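Local structure of major capsid protein (5J7O) at residues 197-202 with 300-305; 415-420 with 614-619; 440-445 with 584-589. The protein forms trimers of double jelly-roll subunits that probably serve as the building blocks of the capsid shell of Faustovirus, a large double-stranded DNA virus. All blocks are in the same frame, centred on the assembly; numbering follows the deposited sequence.

Interaction 1: 197-202 with 300-305; sequences PLDEYT and LFWFRD
Tyr201 reaches from strand 196-202 to Leu300 and Phe301 on the loop 300-305. Its CB carries CG into the position between the backbone N and the carbonyl carbon (chi1 62°). On one side of the ring CD2 and CE2 come to Phe301 CE1, each 4.0 Å away; on the other, CE1 lies 4.1 Å from CD1 of Leu300. CZ touches CB of Leu300, and at the tip OH accepts a nearly straight hydrogen bond from Leu300 N at 2.9 Å. The pair with Phe301 is T-shaped: the Tyr201 edge meets the Phe301 face, centroids 5.3 Å apart and planes at 62°. Asp199 approaches the same phenyl ring differently, its OD2 lying at the edge in the ring plane, 3.2 Å from Phe301 CD1, while OD1 accepts from Tyr421 N. Farther down, Leu198 CD2 packs on Trp302 CH2 at 3.4 Å, the two side chains crossing at about a right angle. Leu198 and Asp199 also form a classic beta bulge opposite Phe191. The contact is thus largely aromatic and apolar, with one hydrogen bond across it, accepted by the tyrosine hydroxyl. OD2 of Asp199 is buried without a hydrogen-bonding partner in the model, and the slightly positive rim of Phe301 may partly offset its negative charge.

Interaction 2: 415-420 with 614-619; sequences FTLIRV and KCINFL
Thr416 to Val420 pair in antiparallel register with Leu619 to Cys615, the short strand axes approaching to 4.6 Å with their directions 144° apart. Backbone hydrogen bonds join Thr416 with Leu619, Ile418 with Asn617 and Val420 with Cys615; the bond from Leu619 N to Thr416 O is weak. Between them lie the non-hydrogen-bonded pairs Leu417-Phe618 and Arg419-Ile616, whose side chains lie on the face opposite that of Thr416, Ile418 and Val420. There Leu417 CD1 meets the edge of the Phe618 ring, 3.4 Å from Phe618 CD1, and Phe415 CD2 adds a looser contact with the same ring atom. Arg419 runs alongside Ile616, bent at its second torsion (chi2 77°), and NE passes 4.0 Å from Ile616 CG1 before the guanidinium reaches Glu445 and the carbonyl of Tyr578. On the opposite face, Ile418 CG1 sits against Asn617 CB at 3.8 Å, while its CG2 touches CB of Leu619. Thr416 brings CG2 to 3.6 Å from Leu619 CB. Val420 CG2 completes the row against CB of Cys615. In what is probably the second jelly roll, these strands stand first and second in a four-stranded sheet continued by 444-453 and 567-570. The face of Ile418 and Leu619 packs against Leu198 of strand 196-202 and Trp302, whereas Ile616 and Phe618 lie against Ile19 and Met18 of a second subunit, and Phe415 and Leu417 against Tyr63 of the third.

Interaction 3: 440-445 with 584-589; sequences LKWPVE and VNISRA
Ile586, first residue of the short helix 586-589, lays its side chain across Lys441, Trp442 and Pro443. Its CG1 stands anti to the carbonyl carbon (chi1 -63°), and an extended second torsion (chi2 -164°) carries CD1 outward to the edge of the Trp442 indole, 4.2 Å from that ring's CD1. CG1 meets CD of Pro443 at 3.5 Å as the two side chains cross obliquely. The other branch, CG2, presses on Lys441 O at 3.3 Å, a close van der Waals contact between a methyl group and a backbone oxygen. One helical turn on, Ala589 directs its CB toward the 440-445 segment, 4.0 Å from Trp442 O and near Leu440 CB. Just before the helix, Val584 exchanges two backbone hydrogen bonds with Val444 in a single antiparallel bridge: Val444 N donates to Val584 O at 3.2 Å, and Val584 N to Val444 O at 2.9 Å. The side chain of Asn585 starts away from segment 440-445, and OD1 caps the helix. With chi1 at 64°, its CG lies between the backbone N and the carbonyl carbon, and OD1 is gripped by two donors, Arg588 N at 3.2 Å and the hydroxyl of Ser587. Ala15 of a second subunit packs on Ile586 and Pro443, while Asp12 of that subunit accepts from Ser587 N. The arrangement is an asparagine N-cap beside the connection that passes from the sheet of 432-436 and 592-597 to that of 444-453, consistent with the two sheets of a viral jelly roll.

How the interactions relate
Interaction 2 lies between the other two, its centre 10 Å from that of interaction 1 and 13 Å from that of interaction 3; interactions 1 and 3 are 19 Å apart between centres and do not touch. Toward interaction 1, Trp302 CE2 packs 3.4 Å from Ile418 CG2, and Asp199 OD1 comes to 3.3 Å from Val420 CB, consistent with the two jelly rolls of the subunit meeting here. Toward interaction 3 the connection is partly polar: Arg419 NH2 forms a 2.6 Å salt bridge with Glu445 OE2, and Ile616 N probably donates to Pro443 O, just ahead of the neighbouring strand 444-453. Interactions 2 and 3 both touch the second subunit, which Arg304 of the loop 300-305 also reaches.

Interaction 1: 197-202 with 300-305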
loop_
_atom_site.group_PDB
_atom_site.type_symbol
_atom_site.label_atom_id
_atom_site.label_comp_id
_atom_site.label_asym_id
_atom_site.label_seq_id
_atom_site.Cartn_x
_atom_site.Cartn_y
_atom_site.Cartn_z
ATOM N N PRO B 197 -10.862 18.780 34.634
ATOM C CA PRO B 197 -10.511 17.970 33.461
ATOM C C PRO B 197 -10.047 16.584 33.876
ATOM O O PRO B 197 -8.981 16.436 34.481
ATOM C CB PRO B 197 -9.383 18.772 32.800
ATOM C CG PRO B 197 -9.589 20.172 33.271
ATOM C CD PRO B 197 -10.119 20.051 34.671
ATOM N N LEU B 198 -10.848 15.560 33.575
ATOM C CA LEU B 198 -10.443 14.199 33.902
ATOM C C LEU B 198 -9.419 13.679 32.901
ATOM O O LEU B 198 -8.499 12.942 33.274
ATOM C CB LEU B 198 -11.668 13.285 33.959
ATOM C CG LEU B 198 -11.506 11.931 34.657
ATOM C CD1 LEU B 198 -12.824 11.480 35.263
ATOM C CD2 LEU B 198 -10.988 10.877 33.697
ATOM N N ASP B 199 -9.562 14.054 31.632
ATOM C CA ASP B 199 -8.578 13.722 30.612
ATOM C C ASP B 199 -8.777 14.657 29.430
ATOM O O ASP B 199 -9.897 15.093 29.150
ATOM C CB ASP B 199 -8.684 12.261 30.163
ATOM C CG ASP B 199 -7.520 11.837 29.289
ATOM O OD1 ASP B 199 -6.419 12.404 29.455
ATOM O OD2 ASP B 199 -7.703 10.943 28.435
ATOM N N GLU B 200 -7.679 14.957 28.742
ATOM C CA GLU B 200 -7.721 15.890 27.626
ATOM C C GLU B 200 -6.519 15.655 26.726
ATOM O O GLU B 200 -5.465 15.199 27.179
ATOM C CB GLU B 200 -7.740 17.340 28.115
ATOM C CG GLU B 200 -6.649 17.654 29.122
ATOM C CD GLU B 200 -6.549 19.131 29.434
ATOM O OE1 GLU B 200 -6.967 19.949 28.587
ATOM O OE2 GLU B 200 -6.051 19.473 30.527
ATOM N N TYR B 201 -6.692 15.974 25.445
ATOM C CA TYR B 201 -5.608 15.893 24.477
ATOM C C TYR B 201 -5.803 16.987 23.436
ATOM O O TYR B 201 -6.861 17.617 23.357
ATOM C CB TYR B 201 -5.537 14.508 23.820
ATOM C CG TYR B 201 -6.769 14.114 23.033
ATOM C CD1 TYR B 201 -6.924 14.499 21.706
ATOM C CD2 TYR B 201 -7.768 13.344 23.611
ATOM C CE1 TYR B 201 -8.044 14.139 20.984
ATOM C CE2 TYR B 201 -8.892 12.977 22.894
ATOM C CZ TYR B 201 -9.024 13.377 21.582
ATOM O OH TYR B 201 -10.140 13.015 20.863
ATOM N N THR B 202 -4.768 17.208 22.636
ATOM C CA THR B 202 -4.773 18.246 21.617
ATOM C C THR B 202 -4.679 17.611 20.230
ATOM O O THR B 202 -4.713 16.387 20.079
ATOM C CB THR B 202 -3.627 19.237 21.842
ATOM O OG1 THR B 202 -2.374 18.579 21.616
ATOM C CG2 THR B 202 -3.658 19.782 23.260
ATOM N N LEU B 300 -10.483 10.151 21.182
ATOM C CA LEU B 300 -9.459 9.141 21.451
ATOM C C LEU B 300 -9.176 9.015 22.951
ATOM O O LEU B 300 -8.045 9.157 23.413
ATOM C CB LEU B 300 -8.188 9.478 20.680
ATOM C CG LEU B 300 -8.373 9.919 19.226
ATOM C CD1 LEU B 300 -7.193 10.764 18.771
ATOM C CD2 LEU B 300 -8.551 8.715 18.314
ATOM N N PHE B 301 -10.227 8.727 23.713
ATOM C CA PHE B 301 -10.081 8.474 25.137
ATOM C C PHE B 301 -9.941 6.975 25.405
ATOM O O PHE B 301 -10.172 6.135 24.533
ATOM C CB PHE B 301 -11.264 9.049 25.915
ATOM C CG PHE B 301 -11.312 10.552 25.930
ATOM C CD1 PHE B 301 -10.317 11.285 26.555
ATOM C CD2 PHE B 301 -12.366 11.229 25.340
ATOM C CE1 PHE B 301 -10.363 12.667 26.576
ATOM C CE2 PHE B 301 -12.419 12.611 25.360
ATOM C CZ PHE B 301 -11.416 13.330 25.978
ATOM N N TRP B 302 -9.555 6.647 26.642
ATOM C CA TRP B 302 -9.277 5.253 26.981
ATOM C C TRP B 302 -10.552 4.417 26.980
ATOM O O TRP B 302 -10.521 3.235 26.622
ATOM C CB TRP B 302 -8.576 5.169 28.341
ATOM C CG TRP B 302 -9.531 5.205 29.490
ATOM C CD1 TRP B 302 -10.083 4.134 30.129
ATOM C CD2 TRP B 302 -10.078 6.370 30.117
ATOM N NE1 TRP B 302 -10.934 4.558 31.118
ATOM C CE2 TRP B 302 -10.949 5.928 31.132
ATOM C CE3 TRP B 302 -9.913 7.745 29.921
ATOM C CZ2 TRP B 302 -11.651 6.809 31.947
ATOM C CZ3 TRP B 302 -10.610 8.617 30.732
ATOM C CH2 TRP B 302 -11.469 8.146 31.732
ATOM N N PHE B 303 -11.690 5.019 27.338
ATOM C CA PHE B 303 -12.913 4.252 27.547
ATOM C C PHE B 303 -13.570 3.900 26.221
ATOM O O PHE B 303 -14.761 3.580 26.174
ATOM C CB PHE B 303 -13.890 5.013 28.451
ATOM C CG PHE B 303 -14.177 6.415 28.004
ATOM C CD1 PHE B 303 -15.118 6.671 27.017
ATOM C CD2 PHE B 303 -13.520 7.482 28.587
ATOM C CE1 PHE B 303 -15.388 7.970 26.617
ATOM C CE2 PHE B 303 -13.788 8.781 28.197
ATOM C CZ PHE B 303 -14.722 9.025 27.207
ATOM N N ARG B 304 -12.804 3.979 25.129
ATOM C CA ARG B 304 -13.282 3.459 23.858
ATOM C C ARG B 304 -13.328 1.939 23.875
ATOM O O ARG B 304 -14.191 1.335 23.225
ATOM C CB ARG B 304 -12.387 3.970 22.728
ATOM C CG ARG B 304 -12.516 3.239 21.404
ATOM C CD ARG B 304 -11.899 4.068 20.289
ATOM N NE ARG B 304 -12.488 5.403 20.263
ATOM C CZ ARG B 304 -13.569 5.724 19.561
ATOM N NH1 ARG B 304 -14.169 4.806 18.816
ATOM N NH2 ARG B 304 -14.049 6.959 19.600
ATOM N N ASP B 305 -12.419 1.315 24.612
ATOM C CA ASP B 305 -12.410 -0.124 24.823
ATOM C C ASP B 305 -13.724 -0.563 25.463
ATOM O O ASP B 305 -14.086 -0.041 26.529
ATOM C CB ASP B 305 -11.224 -0.490 25.717
ATOM C CG ASP B 305 -10.950 -1.983 25.769
ATOM O OD1 ASP B 305 -11.881 -2.787 25.560
ATOM O OD2 ASP B 305 -9.787 -2.352 26.038
#

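Interaction 2: 415-420 with 614-619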
loop_
_atom_site.group_PDB
_atom_site.type_symbol
_atom_site.label_atom_id
_atom_site.label_comp_id
_atom_site.label_asym_id
_atom_site.label_seq_id
_atom_site.Cartn_x
_atom_site.Cartn_y
_atom_site.Cartn_z
ATOM N N PHE B 415 -12.345 -0.464 41.298
ATOM C CA PHE B 415 -11.744 0.612 40.528
ATOM C C PHE B 415 -11.443 0.117 39.120
ATOM O O PHE B 415 -11.526 -1.077 38.824
ATOM C CB PHE B 415 -10.470 1.136 41.200
ATOM C CG PHE B 415 -9.351 0.130 41.253
ATOM C CD1 PHE B 415 -9.357 -0.887 42.195
ATOM C CD2 PHE B 415 -8.288 0.207 40.366
ATOM C CE1 PHE B 415 -8.330 -1.812 42.245
ATOM C CE2 PHE B 415 -7.257 -0.716 40.414
ATOM C CZ PHE B 415 -7.279 -1.725 41.356
ATOM N N THR B 416 -11.091 1.061 38.250
ATOM C CA THR B 416 -10.677 0.763 36.888
ATOM C C THR B 416 -9.417 1.548 36.556
ATOM O O THR B 416 -9.282 2.715 36.936
ATOM C CB THR B 416 -11.776 1.098 35.865
ATOM O OG1 THR B 416 -11.239 0.998 34.539
ATOM C CG2 THR B 416 -12.317 2.501 36.083
ATOM N N LEU B 417 -8.496 0.896 35.855
ATOM C CA LEU B 417 -7.329 1.593 35.336
ATOM C C LEU B 417 -7.725 2.451 34.145
ATOM O O LEU B 417 -8.574 2.066 33.337
ATOM C CB LEU B 417 -6.245 0.598 34.925
ATOM C CG LEU B 417 -5.089 0.419 35.905
ATOM C CD1 LEU B 417 -5.622 0.229 37.305
ATOM C CD2 LEU B 417 -4.234 -0.763 35.494
ATOM N N ILE B 418 -7.118 3.632 34.049
ATOM C CA ILE B 418 -7.340 4.532 32.927
ATOM C C ILE B 418 -5.987 4.999 32.412
ATOM O O ILE B 418 -4.980 4.977 33.123
ATOM C CB ILE B 418 -8.224 5.744 33.302
ATOM C CG1 ILE B 418 -7.412 6.797 34.057
ATOM C CG2 ILE B 418 -9.416 5.308 34.142
ATOM C CD1 ILE B 418 -8.195 8.055 34.370
ATOM N N ARG B 419 -5.972 5.411 31.147
ATOM C CA ARG B 419 -4.801 6.011 30.524
ATOM C C ARG B 419 -5.140 7.440 30.129
ATOM O O ARG B 419 -6.180 7.687 29.509
ATOM C CB ARG B 419 -4.342 5.213 29.301
ATOM C CG ARG B 419 -3.218 4.221 29.578
ATOM C CD ARG B 419 -3.723 2.962 30.263
ATOM N NE ARG B 419 -2.716 1.903 30.251
ATOM C CZ ARG B 419 -2.963 0.630 30.546
ATOM N NH1 ARG B 419 -4.189 0.250 30.876
ATOM N NH2 ARG B 419 -1.983 -0.264 30.506
ATOM N N VAL B 420 -4.263 8.373 30.486
ATOM C CA VAL B 420 -4.508 9.793 30.280
ATOM C C VAL B 420 -3.339 10.405 29.521
ATOM O O VAL B 420 -2.188 9.979 29.662
ATOM C CB VAL B 420 -4.732 10.531 31.616
ATOM C CG1 VAL B 420 -6.124 10.242 32.151
ATOM C CG2 VAL B 420 -3.676 10.118 32.629
ATOM N N LYS B 614 1.691 8.870 27.756
ATOM C CA LYS B 614 0.496 8.140 28.155
ATOM C C LYS B 614 0.727 7.602 29.561
ATOM O O LYS B 614 1.539 6.690 29.758
ATOM C CB LYS B 614 0.185 7.014 27.172
ATOM C CG LYS B 614 -0.247 7.500 25.800
ATOM C CD LYS B 614 -1.543 8.285 25.882
ATOM C CE LYS B 614 -2.685 7.410 26.366
ATOM N NZ LYS B 614 -2.899 6.239 25.472
ATOM N N CYS B 615 0.023 8.168 30.533
ATOM C CA CYS B 615 0.211 7.823 31.933
ATOM C C CYS B 615 -0.900 6.900 32.419
ATOM O O CYS B 615 -1.944 6.749 31.781
ATOM C CB CYS B 615 0.262 9.085 32.798
ATOM S SG CYS B 615 1.594 10.228 32.364
ATOM N N ILE B 616 -0.654 6.277 33.567
ATOM C CA ILE B 616 -1.606 5.381 34.213
ATOM C C ILE B 616 -2.201 6.097 35.414
ATOM O O ILE B 616 -1.465 6.645 36.246
ATOM C CB ILE B 616 -0.942 4.060 34.643
ATOM C CG1 ILE B 616 -0.597 3.207 33.423
ATOM C CG2 ILE B 616 -1.847 3.292 35.596
ATOM C CD1 ILE B 616 0.030 1.874 33.774
ATOM N N ASN B 617 -3.527 6.101 35.503
ATOM C CA ASN B 617 -4.219 6.573 36.692
ATOM C C ASN B 617 -5.345 5.592 36.993
ATOM O O ASN B 617 -5.416 4.500 36.420
ATOM C CB ASN B 617 -4.716 8.013 36.508
ATOM C CG ASN B 617 -4.914 8.732 37.831
ATOM O OD1 ASN B 617 -5.297 8.124 38.830
ATOM N ND2 ASN B 617 -4.645 10.030 37.846
ATOM N N PHE B 618 -6.235 5.981 37.903
ATOM C CA PHE B 618 -7.269 5.090 38.403
ATOM C C PHE B 618 -8.572 5.864 38.532
ATOM O O PHE B 618 -8.591 7.097 38.511
ATOM C CB PHE B 618 -6.859 4.475 39.750
ATOM C CG PHE B 618 -5.416 4.053 39.802
ATOM C CD1 PHE B 618 -5.040 2.775 39.431
ATOM C CD2 PHE B 618 -4.432 4.941 40.208
ATOM C CE1 PHE B 618 -3.715 2.385 39.468
ATOM C CE2 PHE B 618 -3.104 4.558 40.242
ATOM C CZ PHE B 618 -2.746 3.277 39.874
ATOM N N LEU B 619 -9.670 5.123 38.660
ATOM C CA LEU B 619 -11.000 5.716 38.747
ATOM C C LEU B 619 -11.842 4.880 39.696
ATOM O O LEU B 619 -12.037 3.683 39.462
ATOM C CB LEU B 619 -11.658 5.794 37.366
ATOM C CG LEU B 619 -12.771 6.825 37.173
ATOM C CD1 LEU B 619 -12.201 8.234 37.218
ATOM C CD2 LEU B 619 -13.508 6.581 35.866
#

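Interaction 3: 440-445 with 584-589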
loop_
_atom_site.group_PDB
_atom_site.type_symbol
_atom_site.label_atom_id
_atom_site.label_comp_id
_atom_site.label_asym_id
_atom_site.label_seq_id
_atom_site.Cartn_x
_atom_site.Cartn_y
_atom_site.Cartn_z
ATOM N N LEU B 440 4.771 15.436 33.687
ATOM C CA LEU B 440 4.709 14.050 34.135
ATOM C C LEU B 440 4.546 13.988 35.650
ATOM O O LEU B 440 5.411 14.462 36.395
ATOM C CB LEU B 440 5.963 13.302 33.691
ATOM C CG LEU B 440 6.180 13.334 32.177
ATOM C CD1 LEU B 440 7.327 12.428 31.760
ATOM C CD2 LEU B 440 4.898 12.946 31.469
ATOM N N LYS B 441 3.436 13.399 36.101
ATOM C CA LYS B 441 3.164 13.211 37.518
ATOM C C LYS B 441 2.897 11.767 37.912
ATOM O O LYS B 441 2.985 11.449 39.104
ATOM C CB LYS B 441 1.954 14.053 37.959
ATOM C CG LYS B 441 2.258 15.507 38.277
ATOM C CD LYS B 441 2.315 16.362 37.024
ATOM C CE LYS B 441 2.412 17.837 37.375
ATOM N NZ LYS B 441 2.365 18.700 36.164
ATOM N N TRP B 442 2.582 10.895 36.966
ATOM C CA TRP B 442 2.088 9.550 37.219
ATOM C C TRP B 442 2.928 8.550 36.447
ATOM O O TRP B 442 3.767 8.935 35.626
ATOM C CB TRP B 442 0.606 9.469 36.811
ATOM C CG TRP B 442 -0.245 10.435 37.575
ATOM C CD1 TRP B 442 -0.074 10.829 38.870
ATOM C CD2 TRP B 442 -1.384 11.152 37.085
ATOM N NE1 TRP B 442 -1.041 11.737 39.221
ATOM C CE2 TRP B 442 -1.859 11.953 38.143
ATOM C CE3 TRP B 442 -2.054 11.190 35.858
ATOM C CZ2 TRP B 442 -2.970 12.783 38.011
ATOM C CZ3 TRP B 442 -3.157 12.015 35.729
ATOM C CH2 TRP B 442 -3.604 12.800 36.799
ATOM N N PRO B 443 2.757 7.249 36.706
ATOM C CA PRO B 443 3.527 6.249 35.951
ATOM C C PRO B 443 3.306 6.397 34.454
ATOM O O PRO B 443 2.177 6.558 33.990
ATOM C CB PRO B 443 2.985 4.917 36.472
ATOM C CG PRO B 443 2.519 5.220 37.831
ATOM C CD PRO B 443 1.962 6.611 37.772
ATOM N N VAL B 444 4.400 6.343 33.700
ATOM C CA VAL B 444 4.383 6.571 32.260
ATOM C C VAL B 444 4.627 5.248 31.550
ATOM O O VAL B 444 5.614 4.556 31.830
ATOM C CB VAL B 444 5.431 7.617 31.844
ATOM C CG1 VAL B 444 5.418 7.803 30.335
ATOM C CG2 VAL B 444 5.173 8.937 32.555
ATOM N N GLU B 445 3.726 4.899 30.630
ATOM C CA GLU B 445 3.924 3.725 29.787
ATOM C C GLU B 445 4.882 4.027 28.640
ATOM O O GLU B 445 5.842 3.284 28.408
ATOM C CB GLU B 445 2.585 3.235 29.238
ATOM C CG GLU B 445 1.703 2.522 30.241
ATOM C CD GLU B 445 0.465 1.931 29.593
ATOM O OE1 GLU B 445 -0.278 2.686 28.930
ATOM O OE2 GLU B 445 0.244 0.710 29.732
ATOM N N VAL B 584 7.412 3.852 34.059
ATOM C CA VAL B 584 8.370 4.672 34.791
ATOM C C VAL B 584 7.683 5.164 36.057
ATOM O O VAL B 584 6.618 5.786 35.994
ATOM C CB VAL B 584 8.869 5.849 33.942
ATOM C CG1 VAL B 584 9.709 6.793 34.787
ATOM C CG2 VAL B 584 9.670 5.346 32.763
ATOM N N ASN B 585 8.291 4.891 37.206
ATOM C CA ASN B 585 7.637 5.142 38.478
ATOM C C ASN B 585 7.716 6.620 38.855
ATOM O O ASN B 585 8.522 7.383 38.322
ATOM C CB ASN B 585 8.253 4.260 39.554
ATOM C CG ASN B 585 9.724 4.594 39.798
ATOM O OD1 ASN B 585 10.130 5.752 39.699
ATOM N ND2 ASN B 585 10.524 3.581 40.103
ATOM N N ILE B 586 6.845 7.014 39.788
ATOM C CA ILE B 586 6.540 8.429 39.993
ATOM C C ILE B 586 7.744 9.181 40.546
ATOM O O ILE B 586 7.961 10.354 40.216
ATOM C CB ILE B 586 5.307 8.580 40.903
ATOM C CG1 ILE B 586 4.079 7.971 40.228
ATOM C CG2 ILE B 586 5.054 10.044 41.249
ATOM C CD1 ILE B 586 2.758 8.394 40.841
ATOM N N SER B 587 8.548 8.526 41.387
ATOM C CA SER B 587 9.727 9.182 41.940
ATOM C C SER B 587 10.634 9.692 40.830
ATOM O O SER B 587 11.095 10.839 40.865
ATOM C CB SER B 587 10.480 8.216 42.854
ATOM O OG SER B 587 10.919 7.074 42.138
ATOM N N ARG B 588 10.882 8.855 39.819
ATOM C CA ARG B 588 11.710 9.272 38.696
ATOM C C ARG B 588 10.948 10.185 37.747
ATOM O O ARG B 588 11.546 11.070 37.123
ATOM C CB ARG B 588 12.230 8.047 37.945
ATOM C CG ARG B 588 13.067 7.110 38.793
ATOM C CD ARG B 588 13.436 5.852 38.032
ATOM N NE ARG B 588 14.432 5.063 38.749
ATOM C CZ ARG B 588 14.698 3.786 38.496
ATOM N NH1 ARG B 588 14.031 3.145 37.546
ATOM N NH2 ARG B 588 15.623 3.147 39.200
ATOM N N ALA B 589 9.634 9.991 37.626
ATOM C CA ALA B 589 8.840 10.818 36.725
ATOM C C ALA B 589 8.806 12.275 37.162
ATOM O O ALA B 589 8.589 13.159 36.326
ATOM C CB ALA B 589 7.414 10.271 36.622
#